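Local coordinates for protein tRNA(Ile2) 2-agmatinylcytidine synthetase TiaS (Archaeoglobus fulgidus, PDB 6AGG) that catalyses the ATP-dependent joining of agmatine to the wobble cytidine of an isoleucine tRNA, forming 2-agmatinylcytidine so that the tRNA reads AUA instead of AUG, at residues 121-126 / 140-145; 56-61 / 146-151. All coordinates share one frame; numbering follows the deposited sequence.

Interaction 1. Residues 121-126 / 140-145; sequences EALFVI and RGLIGA. With ACP (phosphomethylphosphonic acid adenylate ester), chain C.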
loop_
_atom_site.group_PDB
_atom_site.type_symbol
_atom_site.label_atom_id
_atom_site.label_comp_id
_atom_site.label_asym_id
_atom_site.label_seq_id
_atom_site.Cartn_x
_atom_site.Cartn_y
_atom_site.Cartn_z
ATOM N N GLU A 121 -3.927 -13.889 -22.023
ATOM C CA GLU A 121 -2.524 -13.470 -22.057
ATOM C C GLU A 121 -1.631 -14.457 -21.302
ATOM O O GLU A 121 -0.596 -14.904 -21.814
ATOM C CB GLU A 121 -2.347 -12.048 -21.506
ATOM C CG GLU A 121 -0.879 -11.589 -21.426
ATOM C CD GLU A 121 -0.702 -10.066 -21.524
ATOM O OE1 GLU A 121 -1.672 -9.325 -21.246
ATOM O OE2 GLU A 121 0.409 -9.609 -21.885
ATOM N N ALA A 122 -2.035 -14.786 -20.078
ATOM C CA ALA A 122 -1.355 -15.818 -19.304
ATOM C C ALA A 122 -1.284 -17.130 -20.094
ATOM O O ALA A 122 -0.242 -17.791 -20.131
ATOM C CB ALA A 122 -2.062 -16.036 -17.963
ATOM N N LEU A 123 -2.394 -17.494 -20.732
ATOM C CA LEU A 123 -2.440 -18.717 -21.506
ATOM C C LEU A 123 -1.510 -18.660 -22.702
ATOM O O LEU A 123 -0.823 -19.633 -23.006
ATOM C CB LEU A 123 -3.873 -19.045 -21.932
ATOM C CG LEU A 123 -4.774 -19.466 -20.761
ATOM C CD1 LEU A 123 -6.196 -19.685 -21.216
ATOM C CD2 LEU A 123 -4.219 -20.701 -20.058
ATOM N N PHE A 124 -1.476 -17.522 -23.382
ATOM C CA PHE A 124 -0.538 -17.360 -24.481
ATOM C C PHE A 124 0.905 -17.634 -24.056
ATOM O O PHE A 124 1.647 -18.320 -24.760
ATOM C CB PHE A 124 -0.634 -15.967 -25.083
ATOM C CG PHE A 124 0.259 -15.768 -26.258
ATOM C CD1 PHE A 124 -0.076 -16.292 -27.491
ATOM C CD2 PHE A 124 1.440 -15.058 -26.133
ATOM C CE1 PHE A 124 0.746 -16.112 -28.586
ATOM C CE2 PHE A 124 2.271 -14.869 -27.225
ATOM C CZ PHE A 124 1.922 -15.397 -28.454
ATOM N N VAL A 125 1.298 -17.096 -22.907
ATOM C CA VAL A 125 2.656 -17.282 -22.412
ATOM C C VAL A 125 2.968 -18.745 -22.087
ATOM O O VAL A 125 4.014 -19.286 -22.468
ATOM C CB VAL A 125 2.920 -16.404 -21.172
ATOM C CG1 VAL A 125 4.026 -16.994 -20.325
ATOM C CG2 VAL A 125 3.261 -14.967 -21.591
ATOM N N ILE A 126 2.051 -19.390 -21.382
ATOM C CA ILE A 126 2.266 -20.768 -20.977
ATOM C C ILE A 126 2.515 -21.677 -22.188
ATOM O O ILE A 126 3.412 -22.528 -22.167
ATOM C CB ILE A 126 1.124 -21.241 -20.069
ATOM C CG1 ILE A 126 1.286 -20.563 -18.701
ATOM C CG2 ILE A 126 1.089 -22.778 -19.970
ATOM C CD1 ILE A 126 0.078 -20.632 -17.807
ATOM N N ARG A 140 -7.746 -18.425 -13.452
ATOM C CA ARG A 140 -7.467 -17.021 -13.227
ATOM C C ARG A 140 -6.217 -16.850 -12.368
ATOM O O ARG A 140 -5.478 -15.887 -12.532
ATOM C CB ARG A 140 -8.665 -16.298 -12.603
ATOM C CG ARG A 140 -8.599 -14.777 -12.790
ATOM C CD ARG A 140 -9.595 -14.010 -11.931
ATOM N NE ARG A 140 -10.985 -14.348 -12.226
ATOM C CZ ARG A 140 -11.723 -13.751 -13.159
ATOM N NH1 ARG A 140 -11.198 -12.787 -13.903
ATOM N NH2 ARG A 140 -12.985 -14.120 -13.352
ATOM N N GLY A 141 -5.982 -17.799 -11.468
ATOM C CA GLY A 141 -4.837 -17.748 -10.582
ATOM C C GLY A 141 -3.528 -17.825 -11.333
ATOM O O GLY A 141 -2.475 -17.446 -10.809
ATOM N N LEU A 142 -3.590 -18.321 -12.563
ATOM C CA LEU A 142 -2.408 -18.396 -13.412
ATOM C C LEU A 142 -1.684 -17.050 -13.642
ATOM O O LEU A 142 -0.456 -17.021 -13.691
ATOM C CB LEU A 142 -2.750 -19.050 -14.748
ATOM C CG LEU A 142 -3.097 -20.528 -14.675
ATOM C CD1 LEU A 142 -3.510 -21.036 -16.049
ATOM C CD2 LEU A 142 -1.924 -21.316 -14.117
ATOM N N ILE A 143 -2.442 -15.961 -13.800
ATOM C CA ILE A 143 -1.878 -14.618 -13.956
ATOM C C ILE A 143 -0.954 -14.239 -12.794
ATOM O O ILE A 143 0.247 -13.914 -12.990
ATOM C CB ILE A 143 -2.991 -13.549 -14.053
ATOM C CG1 ILE A 143 -3.698 -13.632 -15.413
ATOM C CG2 ILE A 143 -2.414 -12.138 -13.800
ATOM C CD1 ILE A 143 -4.986 -12.833 -15.507
ATOM N N GLY A 144 -1.531 -14.285 -11.590
ATOM C CA GLY A 144 -0.803 -13.983 -10.374
ATOM C C GLY A 144 0.400 -14.888 -10.198
ATOM O O GLY A 144 1.413 -14.493 -9.605
ATOM N N ALA A 145 0.292 -16.103 -10.724
ATOM C CA ALA A 145 1.312 -17.124 -10.506
ATOM C C ALA A 145 2.509 -16.859 -11.404
ATOM O O ALA A 145 3.646 -16.837 -10.937
ATOM C CB ALA A 145 0.740 -18.541 -10.732
HETATM P PG ACP C . -5.578 -13.091 -0.082
HETATM O O1G ACP C . -5.504 -14.567 0.508
HETATM O O2G ACP C . -6.925 -13.161 0.901
HETATM O O3G ACP C . -4.479 -12.819 1.238
HETATM P PB ACP C . -4.901 -12.198 -3.914
HETATM O O1B ACP C . -3.808 -12.044 -3.594
HETATM O O2B ACP C . -5.506 -10.942 -3.853
HETATM C C3B ACP C . -5.327 -12.648 -2.041
HETATM P PA ACP C . -7.035 -13.478 -5.167
HETATM O O1A ACP C . -8.053 -14.283 -4.736
HETATM O O2A ACP C . -5.950 -14.290 -5.664
HETATM O O3A ACP C . -6.538 -12.589 -3.972
HETATM O "O5'" ACP C . -7.637 -12.509 -6.507
HETATM C "C5'" ACP C . -6.660 -12.190 -7.558
HETATM C "C4'" ACP C . -6.889 -12.756 -8.929
HETATM O "O4'" ACP C . -6.729 -11.720 -9.835
HETATM C "C3'" ACP C . -5.830 -13.744 -9.231
HETATM O "O3'" ACP C . -6.383 -14.723 -10.089
HETATM C "C2'" ACP C . -4.839 -13.024 -9.909
HETATM O "O2'" ACP C . -4.044 -13.892 -10.743
HETATM C "C1'" ACP C . -5.526 -12.052 -10.640
HETATM N N9 ACP C . -4.706 -10.817 -10.908
HETATM C C8 ACP C . -3.742 -10.336 -10.122
HETATM N N7 ACP C . -3.270 -9.201 -10.695
HETATM C C5 ACP C . -3.952 -8.968 -11.849
HETATM C C6 ACP C . -3.888 -7.951 -12.848
HETATM N N6 ACP C . -3.002 -6.920 -12.775
HETATM N N1 ACP C . -4.753 -8.048 -13.892
HETATM C C2 ACP C . -5.639 -9.045 -14.000
HETATM N N3 ACP C . -5.708 -10.003 -13.070
HETATM C C4 ACP C . -4.883 -9.992 -11.993
#
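The ribose O2' of ACP is held by two backbone groups, one on R140 and one on G144. It donates to R140 O at 3.0 Å and receives the backbone N-H of G144, with G144 N to O2' at 2.7 Å. That second bond is bent, at 138° at the hydrogen. ACP O3' lies near the same carbonyl, as a weak bond at best. G144 has no side chain, and a CB there would probably crowd O2'. I143 sends its branches to two different partners. Its CG2 branch, anti to the backbone N, packs against the adenine at C4, 3.7 Å away, while CD1 lies near N3. Its CG1 turns to helix 119-128 and meets A122 CB at 3.9 Å. L142 supplies the rest of the helix contact. Its CD1 touches I126 CD1 at 4.0 Å and L123 CD2 at 4.1 Å, and the leucine crosses each of these side chains at about a right angle. The two helix segments run at 62° to each other, with their axes 9.3 Å apart. No hydrogen bond joins them. A112, D115 and L117 add further hydrogen bonds to the nucleotide. The chemistry is divided: backbone groups hold the ribose O2', whereas the two helix segments meet through small and branched apolar side chains alone.

Interaction 2. Residues 56-61 / 146-151; sequences NGAVSF and LAAVGA. With ACP (phosphomethylphosphonic acid adenylate ester), chain C.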
loop_
_atom_site.group_PDB
_atom_site.type_symbol
_atom_site.label_atom_id
_atom_site.label_comp_id
_atom_site.label_asym_id
_atom_site.label_seq_id
_atom_site.Cartn_x
_atom_site.Cartn_y
_atom_site.Cartn_z
ATOM N N ASN A 56 -3.914 -8.181 -2.724
ATOM C CA ASN A 56 -3.687 -8.863 -3.997
ATOM C C ASN A 56 -2.255 -9.352 -4.210
ATOM O O ASN A 56 -1.508 -8.791 -5.018
ATOM C CB ASN A 56 -4.145 -8.007 -5.181
ATOM C CG ASN A 56 -4.024 -8.741 -6.504
ATOM O OD1 ASN A 56 -4.120 -9.972 -6.553
ATOM N ND2 ASN A 56 -3.808 -7.992 -7.587
ATOM N N GLY A 57 -1.901 -10.412 -3.484
ATOM C CA GLY A 57 -0.591 -11.023 -3.557
ATOM C C GLY A 57 -0.584 -12.510 -3.900
ATOM O O GLY A 57 -1.262 -13.332 -3.267
ATOM N N ALA A 58 0.187 -12.844 -4.926
ATOM C CA ALA A 58 0.497 -14.216 -5.278
ATOM C C ALA A 58 1.797 -14.633 -4.582
ATOM O O ALA A 58 2.508 -13.789 -4.039
ATOM C CB ALA A 58 0.630 -14.337 -6.781
ATOM N N VAL A 59 2.096 -15.934 -4.590
ATOM C CA VAL A 59 3.279 -16.476 -3.908
ATOM C C VAL A 59 4.172 -17.315 -4.832
ATOM O O VAL A 59 3.679 -18.018 -5.705
ATOM C CB VAL A 59 2.865 -17.339 -2.704
ATOM C CG1 VAL A 59 4.082 -17.971 -2.032
ATOM C CG2 VAL A 59 2.046 -16.525 -1.719
ATOM N N SER A 60 5.486 -17.243 -4.642
ATOM C CA SER A 60 6.406 -18.098 -5.396
ATOM C C SER A 60 7.635 -18.514 -4.581
ATOM O O SER A 60 8.003 -17.859 -3.616
ATOM C CB SER A 60 6.842 -17.421 -6.691
ATOM O OG SER A 60 7.726 -16.337 -6.420
ATOM N N PHE A 61 8.265 -19.612 -4.976
ATOM C CA PHE A 61 9.462 -20.091 -4.291
ATOM C C PHE A 61 10.315 -20.987 -5.190
ATOM O O PHE A 61 9.786 -21.718 -6.030
ATOM C CB PHE A 61 9.101 -20.819 -2.988
ATOM C CG PHE A 61 8.207 -22.008 -3.179
ATOM C CD1 PHE A 61 8.740 -23.277 -3.327
ATOM C CD2 PHE A 61 6.826 -21.860 -3.195
ATOM C CE1 PHE A 61 7.911 -24.383 -3.496
ATOM C CE2 PHE A 61 5.995 -22.953 -3.363
ATOM C CZ PHE A 61 6.539 -24.220 -3.510
ATOM N N LEU A 146 2.250 -16.663 -12.692
ATOM C CA LEU A 146 3.252 -16.094 -13.582
ATOM C C LEU A 146 3.861 -14.842 -12.945
ATOM O O LEU A 146 5.083 -14.727 -12.838
ATOM C CB LEU A 146 2.648 -15.759 -14.948
ATOM C CG LEU A 146 2.216 -16.969 -15.779
ATOM C CD1 LEU A 146 1.381 -16.544 -16.981
ATOM C CD2 LEU A 146 3.424 -17.814 -16.211
ATOM N N ALA A 147 3.020 -13.912 -12.500
ATOM C CA ALA A 147 3.551 -12.667 -11.927
ATOM C C ALA A 147 4.449 -12.914 -10.722
ATOM O O ALA A 147 5.464 -12.249 -10.560
ATOM C CB ALA A 147 2.435 -11.681 -11.571
ATOM N N ALA A 148 4.083 -13.868 -9.873
ATOM C CA ALA A 148 4.855 -14.079 -8.660
ATOM C C ALA A 148 6.229 -14.607 -9.035
ATOM O O ALA A 148 7.146 -14.608 -8.228
ATOM C CB ALA A 148 4.124 -15.042 -7.688
ATOM N N VAL A 149 6.361 -15.046 -10.281
ATOM C CA VAL A 149 7.602 -15.650 -10.771
ATOM C C VAL A 149 8.464 -14.651 -11.569
ATOM O O VAL A 149 9.680 -14.627 -11.444
ATOM C CB VAL A 149 7.302 -16.948 -11.598
ATOM C CG1 VAL A 149 8.423 -17.273 -12.568
ATOM C CG2 VAL A 149 7.042 -18.127 -10.660
ATOM N N GLY A 150 7.818 -13.822 -12.377
ATOM C CA GLY A 150 8.526 -12.820 -13.143
ATOM C C GLY A 150 9.023 -11.618 -12.353
ATOM O O GLY A 150 10.042 -11.027 -12.709
ATOM N N ALA A 151 8.327 -11.262 -11.275
ATOM C CA ALA A 151 8.598 -9.998 -10.583
ATOM C C ALA A 151 10.062 -9.814 -10.214
ATOM O O ALA A 151 10.642 -10.618 -9.484
ATOM C CB ALA A 151 7.704 -9.838 -9.350
HETATM P PG ACP C . -5.578 -13.091 -0.082
HETATM O O1G ACP C . -5.504 -14.567 0.508
HETATM O O2G ACP C . -6.925 -13.161 0.901
HETATM O O3G ACP C . -4.479 -12.819 1.238
HETATM P PB ACP C . -4.901 -12.198 -3.914
HETATM O O1B ACP C . -3.808 -12.044 -3.594
HETATM O O2B ACP C . -5.506 -10.942 -3.853
HETATM C C3B ACP C . -5.327 -12.648 -2.041
HETATM P PA ACP C . -7.035 -13.478 -5.167
HETATM O O1A ACP C . -8.053 -14.283 -4.736
HETATM O O2A ACP C . -5.950 -14.290 -5.664
HETATM O O3A ACP C . -6.538 -12.589 -3.972
HETATM O "O5'" ACP C . -7.637 -12.509 -6.507
HETATM C "C5'" ACP C . -6.660 -12.190 -7.558
HETATM C "C4'" ACP C . -6.889 -12.756 -8.929
HETATM O "O4'" ACP C . -6.729 -11.720 -9.835
HETATM C "C3'" ACP C . -5.830 -13.744 -9.231
HETATM O "O3'" ACP C . -6.383 -14.723 -10.089
HETATM C "C2'" ACP C . -4.839 -13.024 -9.909
HETATM O "O2'" ACP C . -4.044 -13.892 -10.743
HETATM C "C1'" ACP C . -5.526 -12.052 -10.640
HETATM N N9 ACP C . -4.706 -10.817 -10.908
HETATM C C8 ACP C . -3.742 -10.336 -10.122
HETATM N N7 ACP C . -3.270 -9.201 -10.695
HETATM C C5 ACP C . -3.952 -8.968 -11.849
HETATM C C6 ACP C . -3.888 -7.951 -12.848
HETATM N N6 ACP C . -3.002 -6.920 -12.775
HETATM N N1 ACP C . -4.753 -8.048 -13.892
HETATM C C2 ACP C . -5.639 -9.045 -14.000
HETATM N N3 ACP C . -5.708 -10.003 -13.070
HETATM C C4 ACP C . -4.883 -9.992 -11.993
#
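S60 and A148 face each other across the contact, the serine hydroxyl over the helix backbone and the alanine methyl against the strand. S60 OG donates to A148 O at 2.6 Å. Its chi1 of 71° sets OG between the backbone N and the carbonyl carbon, aimed at the helix. The hydroxyl approaches from above the carbonyl plane, 50° out of it. R41 also bonds A148 O through NH2, and its NE reaches S60 OG weakly, so one arginine binds both ends of this pair. A148 CB points back at the strand. It lies 3.6 Å from V59 O and meets A58 CB methyl to methyl at 3.7 Å. V149 adds its CG2 alongside S60 CB, 4.0 Å away. The axes of strand 57-61 and helix 146-150 approach to 6.9 Å, which the small side chains probably permit.

At the start of the strand, N56 lies beside ACP. Its CG is anti to the backbone N (chi1 -175°), which places ND2 3.4 Å from adenine N7 and OD1 near C5'. ND2 is hydrogen-bonded to N46 O. An alanine here would lack the amide, so N46 O would probably lose this partner and the N7 side of the adenine its polar neighbour. The side chain of A58 is about 4 Å from a magnesium ion. Strand 57-64 runs between strands 2-8 and 35-44 of the mixed sheet, and helix 141-150 lies across its A58 and S60 face, with helix 106-114 packed on the helix as well.

Both contacts are largely buried and both use helix 141-150. Interaction 1 uses its N-terminal half and sets it against helix 119-128; interaction 2 uses its C-terminal half and sets it on the sheet. Interaction 2 lies nearer the centre of the chain, at about 17 Å against 24 Å between centres. L123 in interaction 1 is partly exposed, while every touching residue of interaction 2 is buried. The helix-helix contact is purely apolar, but the strand-helix contact adds a buried hydrogen bond. They meet where L146 packs on A122. Both reach ACP, at the ribose and adenine in interaction 1 and near the adenine and, less surely modelled, the phosphates in interaction 2.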